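Endonuclease III (Geobacillus stearothermophilus, PDB 1P59) probably removes oxidised pyrimidines from DNA as a base-excision repair glycosylase that carries a [4Fe-4S] cluster. Local coordinates at residues R31-L36 / S131-V136; A98-K103 / M116-V121; G122-N127 / A140-V145. All blocks are in the same frame, centred on the assembly; numbering follows the deposited sequence.

Contact 1: R31-L36 / S131-V136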
# COMPACT_ATOMS: atom_id res chain seq x y z
N ARG C 31 4.70 -6.43 -13.77
CA ARG C 31 5.41 -7.59 -14.30
C ARG C 31 6.82 -7.75 -13.74
O ARG C 31 7.43 -8.81 -13.85
CB ARG C 31 5.49 -7.52 -15.83
CG ARG C 31 4.14 -7.74 -16.52
CD ARG C 31 4.28 -7.93 -18.03
NE ARG C 31 4.57 -6.68 -18.75
CZ ARG C 31 3.76 -5.62 -18.78
NH1 ARG C 31 2.61 -5.64 -18.11
NH2 ARG C 31 4.08 -4.55 -19.50
N ASN C 32 7.33 -6.69 -13.13
CA ASN C 32 8.67 -6.72 -12.57
C ASN C 32 8.78 -5.61 -11.54
O ASN C 32 7.99 -4.67 -11.55
CB ASN C 32 9.70 -6.53 -13.68
CG ASN C 32 9.49 -5.26 -14.46
OD1 ASN C 32 9.29 -4.19 -13.87
ND2 ASN C 32 9.54 -5.35 -15.79
N PRO C 33 9.77 -5.70 -10.64
CA PRO C 33 9.99 -4.70 -9.59
C PRO C 33 9.96 -3.26 -10.07
O PRO C 33 9.53 -2.36 -9.35
CB PRO C 33 11.36 -5.10 -9.03
CG PRO C 33 11.30 -6.60 -9.11
CD PRO C 33 10.72 -6.82 -10.51
N PHE C 34 10.41 -3.04 -11.30
CA PHE C 34 10.44 -1.69 -11.83
C PHE C 34 9.03 -1.19 -12.06
O PHE C 34 8.69 -0.06 -11.70
CB PHE C 34 11.23 -1.63 -13.14
CG PHE C 34 11.39 -0.24 -13.68
CD1 PHE C 34 11.83 0.79 -12.85
CD2 PHE C 34 11.04 0.06 -14.98
CE1 PHE C 34 11.92 2.09 -13.32
CE2 PHE C 34 11.13 1.37 -15.46
CZ PHE C 34 11.57 2.39 -14.63
N GLU C 35 8.20 -2.05 -12.64
CA GLU C 35 6.83 -1.66 -12.89
C GLU C 35 6.06 -1.48 -11.58
O GLU C 35 5.19 -0.60 -11.49
CB GLU C 35 6.15 -2.67 -13.80
CG GLU C 35 6.55 -2.49 -15.25
CD GLU C 35 5.75 -3.38 -16.20
OE1 GLU C 35 5.83 -3.13 -17.42
OE2 GLU C 35 5.07 -4.32 -15.71
N LEU C 36 6.39 -2.28 -10.57
CA LEU C 36 5.72 -2.18 -9.28
C LEU C 36 6.05 -0.82 -8.66
O LEU C 36 5.16 -0.06 -8.25
CB LEU C 36 6.18 -3.29 -8.35
CG LEU C 36 5.63 -3.33 -6.91
CD1 LEU C 36 4.13 -3.60 -6.92
CD2 LEU C 36 6.36 -4.42 -6.12
N SER C 131 8.42 -6.18 0.06
CA SER C 131 7.52 -7.30 0.31
C SER C 131 6.86 -7.97 -0.88
O SER C 131 6.81 -9.19 -0.96
CB SER C 131 6.42 -6.86 1.25
OG SER C 131 5.31 -7.72 1.07
N THR C 132 6.32 -7.18 -1.80
CA THR C 132 5.64 -7.75 -2.95
C THR C 132 6.60 -8.18 -4.06
O THR C 132 6.45 -9.25 -4.66
CB THR C 132 4.65 -6.77 -3.54
OG1 THR C 132 3.63 -6.50 -2.57
CG2 THR C 132 4.04 -7.33 -4.82
N ALA C 133 7.57 -7.33 -4.33
CA ALA C 133 8.52 -7.63 -5.37
C ALA C 133 9.67 -8.49 -4.87
O ALA C 133 10.09 -9.42 -5.57
CB ALA C 133 9.07 -6.34 -5.97
N PHE C 134 10.16 -8.20 -3.67
CA PHE C 134 11.31 -8.93 -3.15
C PHE C 134 11.14 -9.92 -2.00
O PHE C 134 12.12 -10.43 -1.47
CB PHE C 134 12.41 -7.94 -2.79
CG PHE C 134 12.83 -7.08 -3.93
CD1 PHE C 134 13.30 -7.67 -5.11
CD2 PHE C 134 12.77 -5.70 -3.84
CE1 PHE C 134 13.70 -6.88 -6.19
CE2 PHE C 134 13.16 -4.89 -4.91
CZ PHE C 134 13.63 -5.49 -6.09
N GLY C 135 9.89 -10.19 -1.61
CA GLY C 135 9.64 -11.15 -0.55
C GLY C 135 10.14 -10.79 0.83
O GLY C 135 10.09 -11.63 1.74
N VAL C 136 10.62 -9.57 1.00
CA VAL C 136 11.12 -9.14 2.31
C VAL C 136 9.94 -8.80 3.21
O VAL C 136 9.26 -7.79 3.00
CB VAL C 136 12.06 -7.90 2.17
CG1 VAL C 136 12.34 -7.29 3.54
CG2 VAL C 136 13.37 -8.29 1.50

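Contact 2: A98-K103 / M116-V121. With NA (sodium ion), chain D; nucleotides of chain B.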
# COMPACT_ATOMS: atom_id res chain seq x y z
N ALA C 98 16.54 8.37 -12.82
CA ALA C 98 17.93 8.82 -12.93
C ALA C 98 18.78 8.20 -11.83
O ALA C 98 19.92 7.77 -12.07
CB ALA C 98 17.99 10.35 -12.83
N MET C 99 18.22 8.15 -10.63
CA MET C 99 18.92 7.59 -9.48
C MET C 99 19.18 6.12 -9.68
O MET C 99 20.30 5.65 -9.46
CB MET C 99 18.11 7.82 -8.21
CG MET C 99 17.88 9.28 -7.92
SD MET C 99 17.64 9.61 -6.17
CE MET C 99 16.37 10.81 -6.28
N LEU C 100 18.15 5.39 -10.09
CA LEU C 100 18.32 3.97 -10.33
C LEU C 100 19.59 3.80 -11.15
O LEU C 100 20.45 2.99 -10.83
CB LEU C 100 17.12 3.40 -11.09
CG LEU C 100 15.81 3.46 -10.31
CD1 LEU C 100 14.71 2.71 -11.07
CD2 LEU C 100 16.03 2.86 -8.94
N ILE C 101 19.70 4.61 -12.20
CA ILE C 101 20.86 4.57 -13.09
C ILE C 101 22.15 5.05 -12.43
O ILE C 101 23.16 4.36 -12.46
CB ILE C 101 20.61 5.42 -14.36
CG1 ILE C 101 19.53 4.76 -15.23
CG2 ILE C 101 21.92 5.58 -15.14
CD1 ILE C 101 19.20 5.54 -16.49
N ASP C 102 22.11 6.23 -11.83
CA ASP C 102 23.30 6.80 -11.21
C ASP C 102 23.83 6.06 -9.98
O ASP C 102 25.03 5.88 -9.85
CB ASP C 102 23.05 8.30 -10.88
CG ASP C 102 24.26 8.98 -10.22
OD1 ASP C 102 24.30 9.05 -8.96
OD2 ASP C 102 25.16 9.46 -10.95
N LYS C 103 22.93 5.63 -9.09
CA LYS C 103 23.35 4.96 -7.86
C LYS C 103 22.95 3.50 -7.66
O LYS C 103 23.51 2.83 -6.78
CB LYS C 103 22.87 5.76 -6.63
CG LYS C 103 23.62 7.07 -6.39
N MET C 116 13.49 4.46 0.07
CA MET C 116 13.01 5.73 0.57
C MET C 116 13.84 6.93 0.10
O MET C 116 13.39 8.07 0.18
CB MET C 116 12.92 5.67 2.09
CG MET C 116 11.83 4.71 2.57
SD MET C 116 11.73 4.53 4.36
CE MET C 116 11.25 6.24 4.85
N LYS C 117 15.06 6.68 -0.38
CA LYS C 117 15.87 7.78 -0.88
C LYS C 117 15.24 8.28 -2.17
O LYS C 117 15.44 9.42 -2.59
CB LYS C 117 17.30 7.34 -1.15
CG LYS C 117 18.12 7.01 0.09
CD LYS C 117 19.60 6.97 -0.25
CE LYS C 117 20.38 6.19 0.78
NZ LYS C 117 19.92 6.54 2.15
N LEU C 118 14.46 7.42 -2.81
CA LEU C 118 13.79 7.76 -4.06
C LEU C 118 12.60 8.71 -3.85
O LEU C 118 11.73 8.46 -3.01
CB LEU C 118 13.32 6.48 -4.76
CG LEU C 118 14.38 5.45 -5.18
CD1 LEU C 118 13.68 4.28 -5.84
CD2 LEU C 118 15.38 6.07 -6.14
N PRO C 119 12.54 9.79 -4.64
CA PRO C 119 11.49 10.82 -4.61
C PRO C 119 10.13 10.21 -4.87
O PRO C 119 9.96 9.51 -5.87
CB PRO C 119 11.87 11.75 -5.76
CG PRO C 119 13.32 11.55 -5.89
CD PRO C 119 13.49 10.07 -5.72
N GLY C 120 9.17 10.48 -4.01
CA GLY C 120 7.84 9.92 -4.20
C GLY C 120 7.71 8.59 -3.50
O GLY C 120 6.62 8.01 -3.43
N VAL C 121 8.84 8.09 -2.98
CA VAL C 121 8.84 6.83 -2.27
C VAL C 121 9.05 7.07 -0.78
O VAL C 121 10.15 7.42 -0.35
CB VAL C 121 9.95 5.86 -2.78
CG1 VAL C 121 9.99 4.60 -1.93
CG2 VAL C 121 9.68 5.48 -4.22
NA NA D . 11.80 9.34 -0.80
P DC B 10 8.93 11.35 -0.28
OP1 DC B 10 10.03 10.87 -1.15
OP2 DC B 10 8.93 10.98 1.16
O5' DC B 10 8.86 12.93 -0.41
C5' DC B 10 8.26 13.50 -1.57
C4' DC B 10 8.10 14.99 -1.40
O4' DC B 10 6.89 15.30 -0.66
C3' DC B 10 9.27 15.63 -0.65
O3' DC B 10 9.78 16.71 -1.41
C2' DC B 10 8.66 16.08 0.67
C1' DC B 10 7.17 16.25 0.35
N1 DC B 10 6.27 15.98 1.48
C2 DC B 10 5.16 16.83 1.70
O2 DC B 10 4.95 17.77 0.91
N3 DC B 10 4.35 16.59 2.77
C4 DC B 10 4.61 15.57 3.59
N4 DC B 10 3.80 15.37 4.63
C5 DC B 10 5.72 14.69 3.38
C6 DC B 10 6.51 14.93 2.33

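Contact 3: G122-N127 / A140-V145. With nucleotides of chain B.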
# COMPACT_ATOMS: atom_id res chain seq x y z
N GLY C 122 7.97 6.88 -0.02
CA GLY C 122 7.98 7.00 1.43
C GLY C 122 8.08 5.61 2.04
O GLY C 122 8.26 4.61 1.33
N ARG C 123 7.97 5.52 3.36
CA ARG C 123 8.09 4.22 4.01
C ARG C 123 7.06 3.20 3.52
O ARG C 123 7.41 2.06 3.19
CB ARG C 123 7.96 4.36 5.52
CG ARG C 123 7.97 3.04 6.25
CD ARG C 123 8.45 3.23 7.66
NE ARG C 123 8.50 1.97 8.38
CZ ARG C 123 9.36 1.71 9.35
NH1 ARG C 123 10.25 2.64 9.71
NH2 ARG C 123 9.35 0.53 9.96
N LYS C 124 5.80 3.62 3.49
CA LYS C 124 4.72 2.76 3.04
C LYS C 124 5.03 2.17 1.66
O LYS C 124 4.96 0.96 1.46
CB LYS C 124 3.42 3.57 3.01
CG LYS C 124 2.21 2.80 2.49
CD LYS C 124 2.19 2.82 0.98
CE LYS C 124 0.83 2.42 0.43
NZ LYS C 124 0.67 2.95 -0.96
N THR C 125 5.39 3.05 0.73
CA THR C 125 5.71 2.63 -0.62
C THR C 125 6.90 1.68 -0.62
O THR C 125 6.88 0.65 -1.29
CB THR C 125 6.02 3.85 -1.50
OG1 THR C 125 4.85 4.65 -1.60
CG2 THR C 125 6.42 3.42 -2.89
N ALA C 126 7.92 2.02 0.16
CA ALA C 126 9.11 1.19 0.25
C ALA C 126 8.77 -0.20 0.81
O ALA C 126 9.34 -1.20 0.38
CB ALA C 126 10.15 1.87 1.12
N ASN C 127 7.83 -0.27 1.75
CA ASN C 127 7.47 -1.55 2.32
C ASN C 127 6.72 -2.45 1.33
O ASN C 127 6.96 -3.66 1.26
CB ASN C 127 6.64 -1.34 3.59
CG ASN C 127 7.50 -0.98 4.79
OD1 ASN C 127 8.74 -1.07 4.74
ND2 ASN C 127 6.85 -0.59 5.89
N ALA C 140 3.14 -2.67 5.18
CA ALA C 140 2.94 -1.34 4.64
C ALA C 140 1.63 -0.81 5.18
O ALA C 140 0.56 -1.36 4.90
CB ALA C 140 2.92 -1.38 3.12
N VAL C 141 1.71 0.25 5.97
CA VAL C 141 0.52 0.83 6.57
C VAL C 141 -0.05 1.95 5.72
O VAL C 141 0.54 3.02 5.63
CB VAL C 141 0.83 1.39 7.96
CG1 VAL C 141 -0.43 1.98 8.57
CG2 VAL C 141 1.39 0.27 8.84
N ASP C 142 -1.20 1.69 5.09
CA ASP C 142 -1.84 2.71 4.27
C ASP C 142 -3.25 3.02 4.79
O ASP C 142 -3.68 2.45 5.80
CB ASP C 142 -1.88 2.29 2.80
CG ASP C 142 -2.32 0.86 2.61
OD1 ASP C 142 -3.31 0.44 3.25
OD2 ASP C 142 -1.67 0.16 1.80
N THR C 143 -3.95 3.92 4.11
CA THR C 143 -5.28 4.32 4.55
C THR C 143 -6.12 3.18 5.13
O THR C 143 -6.68 3.30 6.22
CB THR C 143 -6.08 5.01 3.41
OG1 THR C 143 -7.27 5.59 3.95
CG2 THR C 143 -6.46 4.00 2.32
N HIS C 144 -6.18 2.07 4.40
CA HIS C 144 -6.98 0.92 4.81
C HIS C 144 -6.44 0.18 6.02
O HIS C 144 -7.22 -0.38 6.80
CB HIS C 144 -7.12 -0.05 3.63
CG HIS C 144 -7.93 0.49 2.50
ND1 HIS C 144 -9.27 0.82 2.62
CD2 HIS C 144 -7.60 0.77 1.22
CE1 HIS C 144 -9.72 1.27 1.47
NE2 HIS C 144 -8.73 1.26 0.60
N VAL C 145 -5.13 0.16 6.19
CA VAL C 145 -4.58 -0.55 7.35
C VAL C 145 -4.72 0.32 8.58
O VAL C 145 -5.02 -0.18 9.68
CB VAL C 145 -3.10 -0.90 7.14
CG1 VAL C 145 -2.59 -1.70 8.32
CG2 VAL C 145 -2.94 -1.70 5.87
O5' 3DR B 7 -6.36 1.83 -2.31
P 3DR B 7 -7.75 2.13 -3.02
OP1 3DR B 7 -7.69 1.58 -4.40
OP2 3DR B 7 -8.84 1.68 -2.11
C2' 3DR B 7 -2.12 2.96 -2.20
C5' 3DR B 7 -5.29 2.74 -2.47
C4' 3DR B 7 -4.31 2.61 -1.33
O4' 3DR B 7 -3.64 1.33 -1.43
C1' 3DR B 7 -2.26 1.52 -1.74
C3' 3DR B 7 -3.20 3.66 -1.40
O3' 3DR B 7 -2.76 3.92 -0.07
P DG B 8 -3.04 5.36 0.59
OP1 DG B 8 -3.10 5.14 2.06
OP2 DG B 8 -4.19 5.98 -0.13
O5' DG B 8 -1.75 6.21 0.26
C5' DG B 8 -0.63 6.18 1.13
C4' DG B 8 0.55 6.82 0.46
O4' DG B 8 0.17 8.13 -0.01
C3' DG B 8 1.77 7.01 1.35
O3' DG B 8 2.95 6.72 0.59
C2' DG B 8 1.67 8.47 1.78
C1' DG B 8 0.96 9.14 0.61
N9 DG B 8 0.05 10.22 0.99
C8 DG B 8 -0.90 10.18 1.99
N7 DG B 8 -1.61 11.27 2.06
C5 DG B 8 -1.11 12.08 1.06
C6 DG B 8 -1.50 13.39 0.65
O6 DG B 8 -2.41 14.10 1.10
N1 DG B 8 -0.71 13.85 -0.41
C2 DG B 8 0.32 13.14 -1.00
N2 DG B 8 0.96 13.74 -2.00
N3 DG B 8 0.68 11.92 -0.62
C4 DG B 8 -0.07 11.46 0.40
P DA B 6 -10.18 5.72 1.75
OP1 DA B 6 -10.55 4.41 2.38
OP2 DA B 6 -9.36 6.70 2.51
O5' DA B 6 -9.47 5.43 0.36
C5' DA B 6 -10.18 4.73 -0.66
C4' DA B 6 -9.49 4.90 -1.99
O4' DA B 6 -9.61 6.27 -2.45
C3' DA B 6 -8.01 4.55 -2.01
O3' DA B 6 -7.76 3.74 -3.16
C2' DA B 6 -7.33 5.91 -2.11
C1' DA B 6 -8.35 6.73 -2.90
N9 DA B 6 -8.31 8.18 -2.70
C8 DA B 6 -8.17 8.85 -1.51
N7 DA B 6 -8.16 10.15 -1.62
C5 DA B 6 -8.30 10.37 -2.99
C6 DA B 6 -8.36 11.55 -3.76
N6 DA B 6 -8.28 12.78 -3.24
N1 DA B 6 -8.50 11.42 -5.10
C2 DA B 6 -8.58 10.19 -5.61
N3 DA B 6 -8.54 9.01 -4.99
C4 DA B 6 -8.40 9.16 -3.66
O HOH W 1 4.14 1.13 6.40

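Contact 1: R31-L36 / S131-V136
Pro33 packs against Ala133 and Phe134, where the start of helix 33-43 meets the C-terminal part of helix 123-134. Followed outward, the proline ring meets both residues twice. Its CB lies 3.7 Å from Phe134 CZ and also touches the Ala133 methyl. Its CG, the tip of the ring, lies 3.8 Å from Phe134 CE1 and again borders Ala133 CB. The proline comes at the far end of the phenyl ring at a slant. One face of that ring has the methyl of Ala133 over its centre. Phe134 CG stands anti to the carbonyl carbon (chi1 -57°), which carries the ring to Pro33. With the ring cut back to an alanine, Pro33 CB and CG would probably lose the surface they pack on, and a gap would open beside Arg110. One turn further on, Leu36 CD2 presses against Ala133 CB at 3.3 Å and also meets CB and CG2 of Thr132. The start of helix 33-43 is held by its own polar groups. Asn32 OD1 caps it by accepting from Glu35 N at 2.7 Å. Glu35 OE2 accepts from Arg31 N, and Glu35 OE1 pairs by charge with Arg31 NH2. Polar groups thus fix the start of helix 33-43, while the side chains that join the two helices meet through carbon atoms and rely on the fit of shapes.

Contact 2: A98-K103 / M116-V121
Met99 and Leu118 begin the apolar part of this contact, with Met99 CB 3.8 Å from Leu118 CD2. The other branch, Leu118 CD1, meets Leu100 CD2 at 4.1 Å, the two leucine side chains crossing at about a right angle. Leu118 CG is anti to the carbonyl carbon (chi1 -61°), and both of its methyls thereby reach helix 86-103. Leu96 of that helix and Leu37 of helix 33-43 also touch Leu118. The end of Met99 lies beside the Pro119 ring, but its methyl is modelled too close, so its exact place is doubtful.

Backbone bonds shape each segment by itself; in the loop, residues 118-121 form a type II turn, closed by Val121 N donating to Leu118 O. Gly120, with phi 90°, takes the third position of the turn, where a side chain would run into the carbonyl O of Pro119. This is the hairpin of the helix-hairpin-helix motif, between helices 112-116 and 123-134.

The third kind is metal coordination, and it faces the DNA. A sodium ion is bound by the carbonyl oxygens of Met116, Leu118 and Val121, the shortest bond being 2.3 Å to Met116 O. OP1 of DC10 of chain B is a further ligand, 2.4 Å from the sodium. The same OP1 accepts from Gly120 N at 3.0 Å, with an N-H...O angle of 138°. Two partners therefore grip one phosphate oxygen, and Leu118 O serves both the turn and the metal.

Leu118 thus joins the two chemistries: its side chain anchors the hairpin in apolar surroundings, and its carbonyl helps present a cation to the DNA backbone.

Contact 3: G122-N127 / A140-V145
Asn127 sets CB against Ala140 CB at 3.7 Å, and its flat amide is held by polar partners. ND2 donates to Glu165, while OD1 accepts from Arg112. A water accepts from Asn127 ND2 and from Val141 N, bridging the segments. The His144 ring has Thr143 CG2 on one face, 3.6 Å above the plane and toward the rim. At its edge NE2 donates to OP2 of 3DR7 of chain B at 2.7 Å, with a nearly straight angle of 167°. Helix 123-134 is the second helix of the helix-hairpin-helix motif, and residues 140-145 lead into helix 143-152. Lys124 and Asp142 probably correspond to the lysine and aspartate of the bifunctional HhH-GPD glycosylases, consistent with an active-site role. Lys124 CG lies 3.6 Å from Val141 O. The chain then bends at chi2 (-83°), and CE passes Asp142 CB at 3.6 Å. Lys124 NZ ends 3.1 Å from C2' of 3DR7 of chain B, the abasic-site analogue. It is 4.6 Å from Asp142 OD2, beyond a salt bridge. Asp142 is the N-cap of helix 143-152, where its OD1 accepts weakly from Val145 N. Next to it, Thr143 N donates to OP1 of DG8 of chain B.

How the contacts relate
Contact 3 is buried near the centre of the chain, contact 2 is partly buried, and contact 1 lies at the surface. Contacts 1 and 3 use opposite ends of helix 123-134. Contact 2 holds the hairpin just before that helix. Contact 1 is apolar across its interface and stays about 10 Å from the DNA at its nearest atom. Contact 2 has an apolar side and a metal-binding side, the latter on the DNA. Contact 3 combines an apolar join with polar groups at the abasic sugar and its phosphates. Phe34 packs on Leu100, tying contact 1 to contact 2. Met116 packs on Arg123 and Ala126, tying contact 2 to contact 3.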